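Local coordinates for delta-aminolevulinic acid dehydratase (Toxoplasma gondii ME49, PDB 3OBK), which catalyses the condensation of two molecules of 5-aminolevulinic acid into the pyrrole porphobilinogen, an early step of tetrapyrrole synthesis, at residues 106-111 against 166-171; 143-148 against 232-237. One frame throughout, in Å; residues are numbered along the deposited sequence.

In the fold
The chain folds as a TIM barrel; contact 1 joins a loop to a helix outside the strands, and contact 2 joins two loops. Residues 106-111 come first, in the loop between strand 89-95 and helix 114-125. Contact 1 closes when helix 158-175 brings residues 166-171 against that loop, with 54 residues between, including strand 130-135. Inside this span lie residues 143-148, in the loop leaving strand 130-135. Their partner, residues 232-237, comes only after strand 206-213 and helix 220-226, closing contact 2 across 83 residues. The two closures therefore cross rather than nest. The centres of contacts 1 and 2 are 20 Å apart and the two do not touch; of the two, contact 2 touches bound porphobilinogen.

Contact 1: residues 106-111 against 166-171; sequences EESYNP and CKQAIT
Tyr109 lays its ring against the side chain of Lys167, the two running side by side and pointing the same way. This is a CH-pi contact: Lys167 CD stands 3.7 Å from the centroid of the Tyr109 ring, 13° off its normal. The opposite face is covered by the backbone O of Glu106, so the ring is sandwiched between an aliphatic chain and a carbonyl. CB of Tyr109 points toward the helix, and chi1 of 50° sets CG between the backbone N and the carbonyl carbon, beside Lys167 CB.

Polar contacts are mostly modest. Lys167 NZ gives Tyr109 OH a weak hydrogen bond of 3.4 Å. Thr171 OG1 lies 3.2 Å from Tyr109 O and 3.1 Å from Lys167 O, and its single proton could serve either carbonyl. A water accepts from Gln168 NE2 and donates to Ser108 O, while Gln168 OE1 is held by Ala136 N. Within the loop, Asn110 ND2 bonds Glu107 OE1 at 2.8 Å, meeting it on the syn side.

Van der Waals packing fills in the remainder. Gln168 CG approaches Ser108 O to 3.4 Å, and Thr171 CG2 rests 3.7 Å from Pro111 CA.

With one direct bond weak and the other uncertain, the loop's hold on helix 158-175 rests on contact surface as much as on polar bonds.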
# COMPACT_ATOMS: atom_id res chain seq x y z
N GLU A 106 7.60 10.93 46.59
CA GLU A 106 7.86 12.39 46.52
C GLU A 106 9.34 12.80 46.43
O GLU A 106 9.64 13.91 46.00
CB GLU A 106 7.16 13.16 47.67
CG GLU A 106 7.73 12.98 49.11
CD GLU A 106 7.28 11.69 49.80
OE1 GLU A 106 6.33 11.02 49.33
OE2 GLU A 106 7.90 11.35 50.82
N GLU A 107 10.26 11.92 46.81
CA GLU A 107 11.68 12.20 46.58
C GLU A 107 12.01 12.37 45.08
O GLU A 107 13.02 12.96 44.74
CB GLU A 107 12.53 11.09 47.23
CG GLU A 107 14.06 11.24 47.13
CD GLU A 107 14.67 12.53 47.73
OE1 GLU A 107 14.06 13.17 48.63
OE2 GLU A 107 15.79 12.88 47.26
N SER A 108 11.14 11.87 44.20
CA SER A 108 11.31 12.00 42.75
C SER A 108 11.39 13.44 42.25
O SER A 108 12.09 13.72 41.26
CB SER A 108 10.20 11.26 42.00
OG SER A 108 8.93 11.83 42.22
N TYR A 109 10.67 14.35 42.91
CA TYR A 109 10.71 15.75 42.56
C TYR A 109 11.39 16.62 43.60
O TYR A 109 11.15 17.82 43.65
CB TYR A 109 9.31 16.28 42.23
CG TYR A 109 8.23 15.98 43.25
CD1 TYR A 109 8.02 16.81 44.34
CD2 TYR A 109 7.38 14.89 43.09
CE1 TYR A 109 7.01 16.56 45.26
CE2 TYR A 109 6.37 14.63 44.00
CZ TYR A 109 6.19 15.46 45.08
OH TYR A 109 5.21 15.19 45.99
N ASN A 110 12.27 16.04 44.40
CA ASN A 110 13.09 16.80 45.34
C ASN A 110 14.27 17.44 44.62
O ASN A 110 15.18 16.74 44.22
CB ASN A 110 13.58 15.87 46.46
CG ASN A 110 14.53 16.56 47.44
OD1 ASN A 110 14.77 17.77 47.35
ND2 ASN A 110 15.09 15.78 48.36
N PRO A 111 14.30 18.77 44.50
CA PRO A 111 15.34 19.42 43.70
C PRO A 111 16.76 19.37 44.28
O PRO A 111 17.72 19.77 43.61
CB PRO A 111 14.87 20.88 43.59
CG PRO A 111 13.77 21.04 44.52
CD PRO A 111 13.45 19.75 45.20
N CYS A 166 4.74 14.57 36.27
CA CYS A 166 4.86 15.94 35.82
C CYS A 166 5.77 16.73 36.75
O CYS A 166 6.61 17.52 36.29
CB CYS A 166 3.50 16.62 35.69
SG CYS A 166 2.52 15.98 34.28
N LYS A 167 5.66 16.50 38.05
CA LYS A 167 6.52 17.21 38.98
C LYS A 167 7.94 16.75 38.79
O LYS A 167 8.83 17.57 38.75
CB LYS A 167 6.10 16.99 40.43
CG LYS A 167 4.80 17.66 40.85
CD LYS A 167 4.43 17.12 42.20
CE LYS A 167 3.24 17.77 42.82
NZ LYS A 167 3.27 17.47 44.30
N GLN A 168 8.14 15.44 38.68
CA GLN A 168 9.44 14.87 38.44
C GLN A 168 10.08 15.40 37.19
O GLN A 168 11.26 15.78 37.23
CB GLN A 168 9.39 13.34 38.33
CG GLN A 168 10.79 12.71 38.24
CD GLN A 168 10.75 11.22 38.10
OE1 GLN A 168 9.73 10.65 37.75
NE2 GLN A 168 11.87 10.57 38.39
N ALA A 169 9.34 15.41 36.09
CA ALA A 169 9.91 15.92 34.83
C ALA A 169 10.33 17.40 34.93
O ALA A 169 11.33 17.78 34.35
CB ALA A 169 8.95 15.70 33.60
N ILE A 170 9.56 18.22 35.66
CA ILE A 170 9.92 19.63 35.80
C ILE A 170 11.24 19.78 36.62
O ILE A 170 12.17 20.45 36.19
CB ILE A 170 8.74 20.48 36.40
CG1 ILE A 170 7.67 20.77 35.32
CG2 ILE A 170 9.23 21.80 36.95
CD1 ILE A 170 6.29 21.20 35.84
N THR A 171 11.34 19.09 37.74
CA THR A 171 12.54 19.10 38.54
C THR A 171 13.80 18.74 37.75
O THR A 171 14.85 19.38 37.90
CB THR A 171 12.41 18.14 39.74
OG1 THR A 171 11.25 18.48 40.51
CG2 THR A 171 13.60 18.27 40.63
O HOH W 1 14.19 12.08 39.93

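Contact 2: residues 143-148 against 232-237. With PBG (3-[5-(aminomethyl)-4-(carboxymethyl)-1H-pyrrol-3-yl]propanoic acid), chain L.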
# COMPACT_ATOMS: atom_id res chain seq x y z
N MET A 143 7.28 0.46 47.03
CA MET A 143 6.56 -0.68 46.49
C MET A 143 7.24 -1.25 45.26
O MET A 143 6.85 -2.30 44.78
CB MET A 143 5.15 -0.27 46.13
CG MET A 143 4.38 0.37 47.28
SD MET A 143 3.74 -0.86 48.38
CE MET A 143 4.89 -0.81 49.74
N GLY A 144 8.27 -0.57 44.76
CA GLY A 144 8.91 -0.98 43.52
C GLY A 144 8.02 -0.89 42.28
O GLY A 144 8.18 -1.64 41.34
N HIS A 145 7.06 0.04 42.30
CA HIS A 145 6.24 0.32 41.12
C HIS A 145 6.49 1.71 40.53
O HIS A 145 6.91 2.63 41.24
CB HIS A 145 4.77 0.13 41.47
CG HIS A 145 4.40 -1.30 41.62
ND1 HIS A 145 4.08 -2.10 40.54
CD2 HIS A 145 4.34 -2.10 42.71
CE1 HIS A 145 3.80 -3.31 40.97
NE2 HIS A 145 3.97 -3.35 42.28
N ASP A 146 6.26 1.82 39.22
CA ASP A 146 6.49 3.06 38.48
C ASP A 146 5.44 4.12 38.78
O ASP A 146 5.60 5.26 38.40
CB ASP A 146 6.48 2.81 36.97
CG ASP A 146 7.55 1.82 36.51
OD1 ASP A 146 7.90 0.89 37.25
OD2 ASP A 146 7.99 1.94 35.36
N GLY A 147 4.36 3.76 39.45
CA GLY A 147 3.36 4.71 39.89
C GLY A 147 2.95 4.54 41.35
O GLY A 147 3.46 3.66 42.07
N VAL A 148 2.04 5.40 41.78
CA VAL A 148 1.51 5.35 43.13
C VAL A 148 0.55 4.17 43.27
O VAL A 148 -0.30 3.97 42.44
CB VAL A 148 0.78 6.63 43.49
CG1 VAL A 148 0.23 6.51 44.90
CG2 VAL A 148 1.73 7.81 43.39
N GLY A 232 5.97 -7.97 47.49
CA GLY A 232 4.79 -8.81 47.78
C GLY A 232 4.39 -9.77 46.68
O GLY A 232 3.24 -10.23 46.64
N GLY A 233 5.34 -10.09 45.80
CA GLY A 233 5.03 -10.92 44.63
C GLY A 233 4.19 -10.24 43.54
O GLY A 233 3.67 -10.92 42.64
N THR A 234 4.05 -8.91 43.58
CA THR A 234 3.31 -8.20 42.55
C THR A 234 4.11 -8.11 41.24
O THR A 234 5.30 -8.43 41.22
CB THR A 234 2.91 -6.78 43.00
OG1 THR A 234 4.08 -6.00 43.31
CG2 THR A 234 1.97 -6.87 44.22
N ASP A 235 3.46 -7.71 40.15
CA ASP A 235 4.15 -7.54 38.87
C ASP A 235 3.66 -6.29 38.16
O ASP A 235 2.84 -5.57 38.69
CB ASP A 235 3.99 -8.78 38.00
CG ASP A 235 2.56 -9.02 37.57
OD1 ASP A 235 1.86 -8.06 37.21
OD2 ASP A 235 2.12 -10.18 37.59
N LYS A 236 4.17 -6.01 36.98
CA LYS A 236 3.86 -4.76 36.31
C LYS A 236 2.97 -4.96 35.09
O LYS A 236 2.92 -4.14 34.19
CB LYS A 236 5.14 -4.01 35.94
CG LYS A 236 6.12 -3.82 37.09
CD LYS A 236 7.20 -2.81 36.73
CE LYS A 236 8.08 -2.39 37.92
NZ LYS A 236 9.14 -1.39 37.50
N LYS A 237 2.23 -6.04 35.07
CA LYS A 237 1.50 -6.41 33.88
C LYS A 237 0.25 -5.57 33.63
O LYS A 237 -0.27 -5.57 32.53
CB LYS A 237 1.15 -7.89 33.91
CG LYS A 237 2.35 -8.77 33.88
CD LYS A 237 1.96 -10.23 33.96
CE LYS A 237 3.20 -11.12 34.10
NZ LYS A 237 2.74 -12.50 34.11
CHA PBG L . 11.99 2.00 35.51
C1A PBG L . 13.02 1.41 34.60
C2A PBG L . 13.31 0.06 34.44
C3A PBG L . 14.33 0.00 33.50
C4A PBG L . 14.56 1.29 33.06
NA PBG L . 13.78 2.13 33.76
C5A PBG L . 12.80 -1.11 35.24
C6A PBG L . 11.39 -1.47 35.06
O1A PBG L . 10.64 -0.59 34.57
O2A PBG L . 10.97 -2.58 35.46
C7A PBG L . 15.02 -1.23 33.07
C8A PBG L . 16.27 -1.06 32.28
C9A PBG L . 17.13 -2.24 32.10
O3A PBG L . 18.32 -2.03 31.84
O4A PBG L . 16.82 -3.38 32.46
N1 PBG L . 10.88 2.67 34.93
O HOH W 2 10.48 -2.18 39.85
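Lys236 and Asp146 form a salt bridge with NZ 2.6 Å from OD1, the ammonium taking the syn lone pair of that oxygen and the two side chains crossing at about a right angle. Bound porphobilinogen engages both partners: its aminomethyl N1 donates to Asp146 OD2 at 3.0 Å, and Lys236 NZ makes a weak bond of 3.0 Å to O2A of its carboxymethyl group. In the carboxylate of Asp146, OD1 thus faces the lysine and OD2 the product amine. A water accepts from Lys236 NZ and donates to Gly144 O at 2.8 Å. NZ therefore has Asp146 OD1, the water and, weakly, O2A as partners, with a long, weak ion pair to Asp138 OD2. Lys236 reaches this point through a chain extended beyond CG.

Both residues belong to the product pocket, which sits, as in other TIM-barrel enzymes, among the loops following the C-terminal ends of the barrel strands. Residues 232-237 lie in the loop after helix 220-226, consistent with the lid that covers the active site in this family. Ser183, Arg223 and Lys213 are among the other residues that bond porphobilinogen.

Farther from the ligand, His145 NE2 donates to Thr234 OG1 over 2.8 Å, with an N-H...O angle of 153° and the oxygen close to the imidazole plane. The other nitrogen, ND1, is bonded to Tyr239 OH, which also meets Asp146 N, so both ring nitrogens are anchored. At the same ring's edge, His145 CE1 comes 3.4 Å from Asp235 O. The side chain of Asp235 instead closes an Asx turn onto Lys237 N.

In the packing, Lys236 CE lies 3.5 Å from Gly144 O, and its CG comes obliquely to the His145 ring. Lys237 packs on Arg33 of a second subunit.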